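Side-chain contacts in acyl-CoA dehydrogenase (Mycobacterium thermoresistibile, PDB 3PFD), which probably catalyses the FAD-dependent oxidation of a 2,3-saturated acyl-CoA to the 2,3-dehydroacyl-CoA, passing the electrons to an acceptor: residues I266-G269 against A270-A274; F284-V288 against S289-G293; G353-G356 against Y357-D360. All coordinates share one frame; numbering follows the deposited sequence. Where two conformers were deposited one is given.

How the contacts relate
All three contacts are local and belong to the C-terminal domain, yet they differ in setting. Contact 1 lies within helix 256-280, buried among neighbouring helices and touched by no other subunit; its single side-chain hydrogen bond is tied to two arginines. Contact 2 is partly buried and lies where the short strand 286-287 leads into helix 292-321, with an asparagine amide laid over the adenine of the cofactor. Contact 3 is a largely buried loop between helices 326-352 and 363-373 and meets the pyrophosphate through backbone. Contacts 2 and 3 thus share one dinucleotide, their centres about 19 Å apart, and both lie against other subunits.

Contact 1 of 3, residues I266-G269 against A270-A274; sequences IAQG and ALDAA
Gln268 and Asp272, one helical turn apart, are joined twice. The amide NE2 of Gln268 donates to Asp272 OD1 over 2.8 Å, and the backbone N of Asp272 returns to Gln268 O at 2.7 Å. In the side-chain bond the acceptor lies close to the plane of the Gln268 amide, while the nitrogen arrives on the syn side of the carboxylate, 28° out of its plane. A bend at chi2 (67°) folds the glutamine chain along the helix and turns its amide toward the aspartate. Both groups have a further partner: Gln268 OE1 accepts from Arg309 on helix 292-321, and Asp272 OD2 forms a salt bridge with Arg92. With both ends engaged, the amide probably has little freedom to flip, and the arginine beside Asp272 would help keep its carboxylate ionised.

The stretch is the middle of helix 256-280, one of the long helices of the mainly helical C-terminal domain of acyl-CoA dehydrogenases. Regular i to i+4 bonds run through it, among them Leu271 N to Ala267 O (2.8 Å) and Ala273 N to Gly269 O (3.0 Å). Leu271 brings CD2 to 4.1 Å from Gln268 NE2, and its side chain packs on Ala302 and Ile305 of helix 292-321. On other sides, Ile266 and Ala270 meet Thr345 of helix 326-352 and Met366 of helix 363-373.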
# COMPACT_ATOMS: atom_id res chain seq x y z
N ILE C 266 7.38 18.43 7.24
CA ILE C 266 5.93 18.38 7.47
C ILE C 266 5.57 17.08 8.19
O ILE C 266 4.87 17.11 9.21
CB ILE C 266 5.11 18.44 6.16
CG1 ILE C 266 5.42 19.72 5.37
CG2 ILE C 266 3.61 18.36 6.47
CD1 ILE C 266 4.97 19.63 3.91
N ALA C 267 6.03 15.95 7.64
CA ALA C 267 5.71 14.65 8.20
C ALA C 267 6.16 14.53 9.67
O ALA C 267 5.43 13.99 10.52
CB ALA C 267 6.38 13.57 7.35
N GLN C 268 7.36 15.04 9.96
CA GLN C 268 7.95 15.02 11.30
C GLN C 268 7.06 15.78 12.29
O GLN C 268 6.80 15.28 13.40
CB GLN C 268 9.36 15.64 11.30
CG GLN C 268 10.03 15.59 12.69
CD GLN C 268 10.35 14.14 13.12
OE1 GLN C 268 10.99 13.42 12.38
NE2 GLN C 268 9.91 13.74 14.31
N GLY C 269 6.58 16.95 11.87
CA GLY C 269 5.74 17.79 12.69
C GLY C 269 4.40 17.12 12.94
O GLY C 269 3.87 17.19 14.06
N ALA C 270 3.85 16.46 11.91
CA ALA C 270 2.59 15.71 12.07
C ALA C 270 2.78 14.55 13.04
O ALA C 270 1.99 14.37 13.98
CB ALA C 270 2.07 15.20 10.71
N LEU C 271 3.84 13.77 12.84
CA LEU C 271 4.20 12.70 13.79
C LEU C 271 4.43 13.23 15.22
O LEU C 271 3.93 12.64 16.18
CB LEU C 271 5.44 11.93 13.32
CG LEU C 271 6.07 10.97 14.35
CD1 LEU C 271 5.10 9.78 14.56
CD2 LEU C 271 7.45 10.49 13.92
N ASP C 272 5.21 14.31 15.38
CA ASP C 272 5.41 14.89 16.73
C ASP C 272 4.08 15.24 17.40
O ASP C 272 3.87 14.96 18.59
CB ASP C 272 6.24 16.15 16.69
CG ASP C 272 7.66 15.92 16.24
OD1 ASP C 272 8.13 14.77 16.23
OD2 ASP C 272 8.30 16.91 15.87
N ALA C 273 3.18 15.89 16.64
CA ALA C 273 1.87 16.26 17.17
C ALA C 273 1.07 15.00 17.57
O ALA C 273 0.48 14.98 18.66
CB ALA C 273 1.06 17.16 16.14
N ALA C 274 1.07 13.97 16.73
CA ALA C 274 0.35 12.71 17.01
C ALA C 274 0.89 11.93 18.23
O ALA C 274 0.11 11.34 18.98
CB ALA C 274 0.33 11.78 15.77

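Contact 2 of 3, residues F284-V288 against S289-G293; sequences FGRPV and SDNQG. With FDA (dihydroflavine-adenine dinucleotide), chain B.
Arg286 holds Asn291 side-on, with NE and NH2 both directed at the one oxygen OD1. The bond from Arg286 NH2 to Asn291 OD1, 2.8 Å, is the shorter and straighter and lies in the amide's carbonyl plane; NE, 3.2 Å from Asn291 OD1, comes from above that plane. An extended chain from CG to NE carries the guanidinium to the asparagine, the two flat groups 81° apart. The other end of the amide is held too, since Asn291 ND2 donates to Val288 O at 2.9 Å, and a water accepts from the same nitrogen.

Backbone bonds shape the turn from strand 286-287 to helix 292-321: Asp290 N reaches Pro287 O, and Asn291 N reaches Val288 O from the same face as ND2.

Packing is lighter. Asp290 CB rests 3.8 Å from Arg286 CD, and Pro287 CB touches Ser289 OG.

The adenine end of the reduced flavin cofactor meets four of these residues. The Asn291 amide lies flat over the adenine face, CG 3.4 Å from FDA N1A. Val288 CG1 lies over the same face, its CB 3.5 Å from the ribose O4B. Phe284 turns its ring edge to N7A, and Arg286 NH2 lies 3.6 Å from FDA N6A. Asp146 of a neighbouring subunit accepts from Phe284 N, placing the pocket at a subunit interface.

With both ends of its amide engaged, Asn291 is probably fixed in rotation, consistent with a preset surface for the adenine.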
# COMPACT_ATOMS: atom_id res chain seq x y z
N PHE C 284 -11.55 4.63 26.97
CA PHE C 284 -11.57 3.30 27.60
C PHE C 284 -10.60 3.17 28.79
O PHE C 284 -10.11 2.08 29.05
CB PHE C 284 -11.34 2.14 26.58
CG PHE C 284 -12.13 2.30 25.31
CD1 PHE C 284 -13.48 1.89 25.24
CD2 PHE C 284 -11.54 2.81 24.17
CE1 PHE C 284 -14.23 2.04 24.06
CE2 PHE C 284 -12.27 2.96 22.98
CZ PHE C 284 -13.63 2.57 22.94
N GLY C 285 -10.33 4.26 29.49
CA GLY C 285 -9.50 4.21 30.70
C GLY C 285 -7.98 4.24 30.50
O GLY C 285 -7.24 4.01 31.44
N ARG C 286 -7.50 4.52 29.27
CA ARG C 286 -6.05 4.52 29.01
C ARG C 286 -5.76 5.44 27.82
O ARG C 286 -6.67 5.76 27.07
CB ARG C 286 -5.56 3.07 28.71
CG ARG C 286 -6.40 2.37 27.60
CD ARG C 286 -5.98 0.94 27.19
NE ARG C 286 -6.62 0.65 25.91
CZ ARG C 286 -7.80 0.04 25.77
NH1 ARG C 286 -8.46 -0.43 26.84
NH2 ARG C 286 -8.31 -0.12 24.56
N PRO C 287 -4.50 5.91 27.66
CA PRO C 287 -4.16 6.74 26.51
C PRO C 287 -4.54 6.02 25.21
O PRO C 287 -4.44 4.81 25.17
CB PRO C 287 -2.63 6.84 26.61
CG PRO C 287 -2.37 6.80 28.06
CD PRO C 287 -3.42 5.90 28.67
N VAL C 288 -4.95 6.74 24.17
CA VAL C 288 -5.19 6.06 22.89
C VAL C 288 -3.90 5.44 22.30
O VAL C 288 -3.95 4.44 21.56
CB VAL C 288 -6.01 6.89 21.85
CG1 VAL C 288 -7.42 7.11 22.37
CG2 VAL C 288 -5.32 8.22 21.48
N SER C 289 -2.75 5.98 22.70
CA SER C 289 -1.47 5.41 22.28
C SER C 289 -1.19 4.02 22.91
O SER C 289 -0.29 3.32 22.47
CB SER C 289 -0.35 6.40 22.61
OG SER C 289 -0.26 6.63 23.99
N ASP C 290 -1.96 3.65 23.94
CA ASP C 290 -1.86 2.33 24.58
C ASP C 290 -2.31 1.16 23.68
O ASP C 290 -2.02 0.01 23.99
CB ASP C 290 -2.67 2.28 25.87
CG ASP C 290 -1.84 2.52 27.10
OD1 ASP C 290 -2.19 1.98 28.17
OD2 ASP C 290 -0.84 3.26 26.99
N ASN C 291 -3.00 1.46 22.59
CA ASN C 291 -3.54 0.45 21.68
C ASN C 291 -2.50 0.05 20.63
O ASN C 291 -1.92 0.92 19.97
CB ASN C 291 -4.80 0.96 21.01
CG ASN C 291 -5.85 1.37 22.01
OD1 ASN C 291 -6.36 0.53 22.71
ND2 ASN C 291 -6.17 2.66 22.08
N GLN C 292 -2.29 -1.25 20.47
CA GLN C 292 -1.23 -1.71 19.59
C GLN C 292 -1.41 -1.28 18.12
O GLN C 292 -0.42 -1.02 17.43
CB GLN C 292 -0.97 -3.22 19.73
CG GLN C 292 0.39 -3.63 19.11
CD GLN C 292 0.66 -5.12 19.12
OE1 GLN C 292 -0.14 -5.90 18.59
NE2 GLN C 292 1.79 -5.52 19.73
N GLY C 293 -2.65 -1.21 17.62
CA GLY C 293 -2.92 -0.65 16.27
C GLY C 293 -2.38 0.78 16.12
O GLY C 293 -1.80 1.12 15.09
PA FDA B . -10.98 9.44 19.95
O1A FDA B . -12.01 8.43 20.39
O2A FDA B . -10.19 10.25 20.93
O5B FDA B . -9.91 8.69 19.00
C5B FDA B . -8.63 9.24 18.73
C4B FDA B . -7.86 8.20 17.94
O4B FDA B . -7.66 7.05 18.80
C3B FDA B . -8.60 7.69 16.70
O3B FDA B . -7.66 7.32 15.71
C2B FDA B . -9.18 6.36 17.16
O2B FDA B . -9.38 5.45 16.09
C1B FDA B . -8.12 5.86 18.14
N9A FDA B . -8.68 4.86 19.08
C8A FDA B . -9.57 5.12 20.07
N7A FDA B . -9.85 3.96 20.70
C5A FDA B . -9.11 2.96 20.13
C6A FDA B . -8.98 1.58 20.37
N6A FDA B . -9.69 0.98 21.37
N1A FDA B . -8.15 0.85 19.57
C2A FDA B . -7.44 1.44 18.58
N3A FDA B . -7.56 2.76 18.35
C4A FDA B . -8.38 3.55 19.10
N1 FDA B . -21.10 12.15 16.79
C2 FDA B . -22.42 12.27 17.07
O2 FDA B . -22.86 11.93 18.19
N3 FDA B . -23.27 12.80 16.16
C4 FDA B . -22.86 13.18 14.95
O4 FDA B . -23.71 13.62 14.16
C4X FDA B . -21.51 13.05 14.60
N5 FDA B . -21.04 13.70 13.52
C5X FDA B . -19.70 13.94 13.36
C6 FDA B . -19.27 14.92 12.46
C7 FDA B . -17.94 15.34 12.44
C7M FDA B . -17.54 16.41 11.45
C8 FDA B . -17.00 14.79 13.31
C8M FDA B . -15.54 15.24 13.33
C9 FDA B . -17.44 13.82 14.21
C9A FDA B . -18.76 13.38 14.25
N10 FDA B . -19.23 12.63 15.36
C10 FDA B . -20.63 12.54 15.57
C1' FDA B . -18.28 12.12 16.38
C2' FDA B . -17.36 11.00 15.87
O2' FDA B . -18.11 9.78 15.82
C3' FDA B . -16.12 10.89 16.75
O3' FDA B . -15.17 11.89 16.32
C4' FDA B . -15.47 9.52 16.61
O4' FDA B . -16.36 8.55 17.18
C5' FDA B . -14.10 9.45 17.27
O5' FDA B . -14.13 9.99 18.60
P FDA B . -13.08 11.14 19.00
O1P FDA B . -13.15 12.23 17.99
O2P FDA B . -13.32 11.46 20.49
O3P FDA B . -11.64 10.42 18.84
O HOH W 1 -7.48 3.80 24.59

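Contact 3 of 3, residues G353-G356 against Y357-D360; sequences GGYG and YTQD. With FDA (dihydroflavine-adenine dinucleotide), chain B.
Tyr357 N donates to Gly354 O at 2.9 Å and Thr358 N to Tyr355 O, closing a short 3-10 turn just beyond helix 326-352. Both nitrogens lie well above the planes of the carbonyls they meet. Gly353 leaves the helix with positive phi (65°), and the next nitrogen, Gly354 N, points at the cofactor pyrophosphate, donating to O1P over 2.7 Å. Bare glycine backbone faces the cofactor here, Gly353 CA lying 3.7 Å from FDA O3P.

Among the side chains, Thr358 returns to the turn. Its OG1, placed between backbone N and carbonyl carbon (chi1 71°), donates to Tyr355 O at 2.7 Å, in the carbonyl plane and on a lone pair. That carbonyl thus takes two bonds from one residue, and the same hydroxyl accepts weakly from Asp360 N. Tyr355 was modelled in two conformers, so its ring contacts are tentative: in the conformer given, the ring edge faces Thr358 OG1 and Asp360 OD2, and Phe361 of the same chain and Trp169 of a neighbouring subunit appear to meet the ring edge-to-face. Tyr357 extends the other way, where its hydroxyl hydrogen-bonds to Arg368 O of a neighbouring subunit.

These segments contribute a neutral main-chain N-H to the phosphate, while Arg281 also bonds the cofactor; the Tyr355 carbonyl, accepting two hydrogen bonds, probably helps fix the turn from which the chain goes on to helix 363-373.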
# COMPACT_ATOMS: atom_id res chain seq x y z
N GLY C 353 -8.49 11.75 15.77
CA GLY C 353 -9.92 11.50 15.69
C GLY C 353 -10.62 12.76 15.22
O GLY C 353 -10.12 13.45 14.35
N GLY C 354 -11.77 13.08 15.81
CA GLY C 354 -12.54 14.26 15.36
C GLY C 354 -11.78 15.57 15.45
O GLY C 354 -11.83 16.41 14.53
N TYR C 355 -11.03 15.77 16.53
CA TYR C 355 -10.22 16.99 16.67
C TYR C 355 -9.23 17.15 15.50
O TYR C 355 -8.94 18.28 15.07
CB TYR C 355 -9.49 17.04 18.00
CG TYR C 355 -10.17 17.94 19.01
CD1 TYR C 355 -10.40 17.51 20.31
CD2 TYR C 355 -10.58 19.21 18.65
CE1 TYR C 355 -11.03 18.33 21.23
CE2 TYR C 355 -11.21 20.04 19.55
CZ TYR C 355 -11.44 19.59 20.84
OH TYR C 355 -12.07 20.41 21.74
N GLY C 356 -8.75 16.04 14.95
CA GLY C 356 -7.79 16.11 13.84
C GLY C 356 -8.42 16.72 12.59
O GLY C 356 -7.72 17.31 11.75
N TYR C 357 -9.75 16.62 12.51
CA TYR C 357 -10.51 17.14 11.38
C TYR C 357 -10.89 18.60 11.60
O TYR C 357 -11.57 19.18 10.76
CB TYR C 357 -11.78 16.27 11.17
CG TYR C 357 -12.35 16.32 9.77
CD1 TYR C 357 -11.74 15.66 8.70
CD2 TYR C 357 -13.51 17.04 9.52
CE1 TYR C 357 -12.28 15.72 7.41
CE2 TYR C 357 -14.07 17.10 8.23
CZ TYR C 357 -13.45 16.44 7.20
OH TYR C 357 -14.01 16.53 5.94
N THR C 358 -10.43 19.20 12.70
CA THR C 358 -10.71 20.62 12.97
C THR C 358 -9.48 21.51 12.84
O THR C 358 -8.35 21.04 13.00
CB THR C 358 -11.27 20.86 14.39
OG1 THR C 358 -10.24 20.65 15.37
CG2 THR C 358 -12.44 19.95 14.66
N GLN C 359 -9.73 22.81 12.60
CA GLN C 359 -8.67 23.82 12.58
C GLN C 359 -8.10 24.14 13.96
O GLN C 359 -7.14 24.89 14.06
CB GLN C 359 -9.15 25.10 11.89
CG GLN C 359 -9.04 25.04 10.41
CD GLN C 359 -9.88 26.10 9.70
OE1 GLN C 359 -9.96 27.25 10.14
NE2 GLN C 359 -10.51 25.70 8.58
N ASP C 360 -8.65 23.53 15.00
CA ASP C 360 -8.15 23.72 16.37
C ASP C 360 -6.79 23.07 16.55
O ASP C 360 -6.04 23.47 17.44
CB ASP C 360 -9.10 23.11 17.38
CG ASP C 360 -10.48 23.72 17.35
OD1 ASP C 360 -10.91 24.29 16.32
OD2 ASP C 360 -11.15 23.60 18.39
PA FDA B . -10.98 9.44 19.95
O1A FDA B . -12.01 8.43 20.39
O2A FDA B . -10.19 10.25 20.93
O5B FDA B . -9.91 8.69 19.00
C5B FDA B . -8.63 9.24 18.73
C4B FDA B . -7.86 8.20 17.94
O4B FDA B . -7.66 7.05 18.80
C3B FDA B . -8.60 7.69 16.70
O3B FDA B . -7.66 7.32 15.71
C2B FDA B . -9.18 6.36 17.16
O2B FDA B . -9.38 5.45 16.09
C1B FDA B . -8.12 5.86 18.14
N9A FDA B . -8.68 4.86 19.08
C8A FDA B . -9.57 5.12 20.07
N7A FDA B . -9.85 3.96 20.70
C5A FDA B . -9.11 2.96 20.13
C6A FDA B . -8.98 1.58 20.37
N6A FDA B . -9.69 0.98 21.37
N1A FDA B . -8.15 0.85 19.57
C2A FDA B . -7.44 1.44 18.58
N3A FDA B . -7.56 2.76 18.35
C4A FDA B . -8.38 3.55 19.10
N1 FDA B . -21.10 12.15 16.79
C2 FDA B . -22.42 12.27 17.07
O2 FDA B . -22.86 11.93 18.19
N3 FDA B . -23.27 12.80 16.16
C4 FDA B . -22.86 13.18 14.95
O4 FDA B . -23.71 13.62 14.16
C4X FDA B . -21.51 13.05 14.60
N5 FDA B . -21.04 13.70 13.52
C5X FDA B . -19.70 13.94 13.36
C6 FDA B . -19.27 14.92 12.46
C7 FDA B . -17.94 15.34 12.44
C7M FDA B . -17.54 16.41 11.45
C8 FDA B . -17.00 14.79 13.31
C8M FDA B . -15.54 15.24 13.33
C9 FDA B . -17.44 13.82 14.21
C9A FDA B . -18.76 13.38 14.25
N10 FDA B . -19.23 12.63 15.36
C10 FDA B . -20.63 12.54 15.57
C1' FDA B . -18.28 12.12 16.38
C2' FDA B . -17.36 11.00 15.87
O2' FDA B . -18.11 9.78 15.82
C3' FDA B . -16.12 10.89 16.75
O3' FDA B . -15.17 11.89 16.32
C4' FDA B . -15.47 9.52 16.61
O4' FDA B . -16.36 8.55 17.18
C5' FDA B . -14.10 9.45 17.27
O5' FDA B . -14.13 9.99 18.60
P FDA B . -13.08 11.14 19.00
O1P FDA B . -13.15 12.23 17.99
O2P FDA B . -13.32 11.46 20.49
O3P FDA B . -11.64 10.42 18.84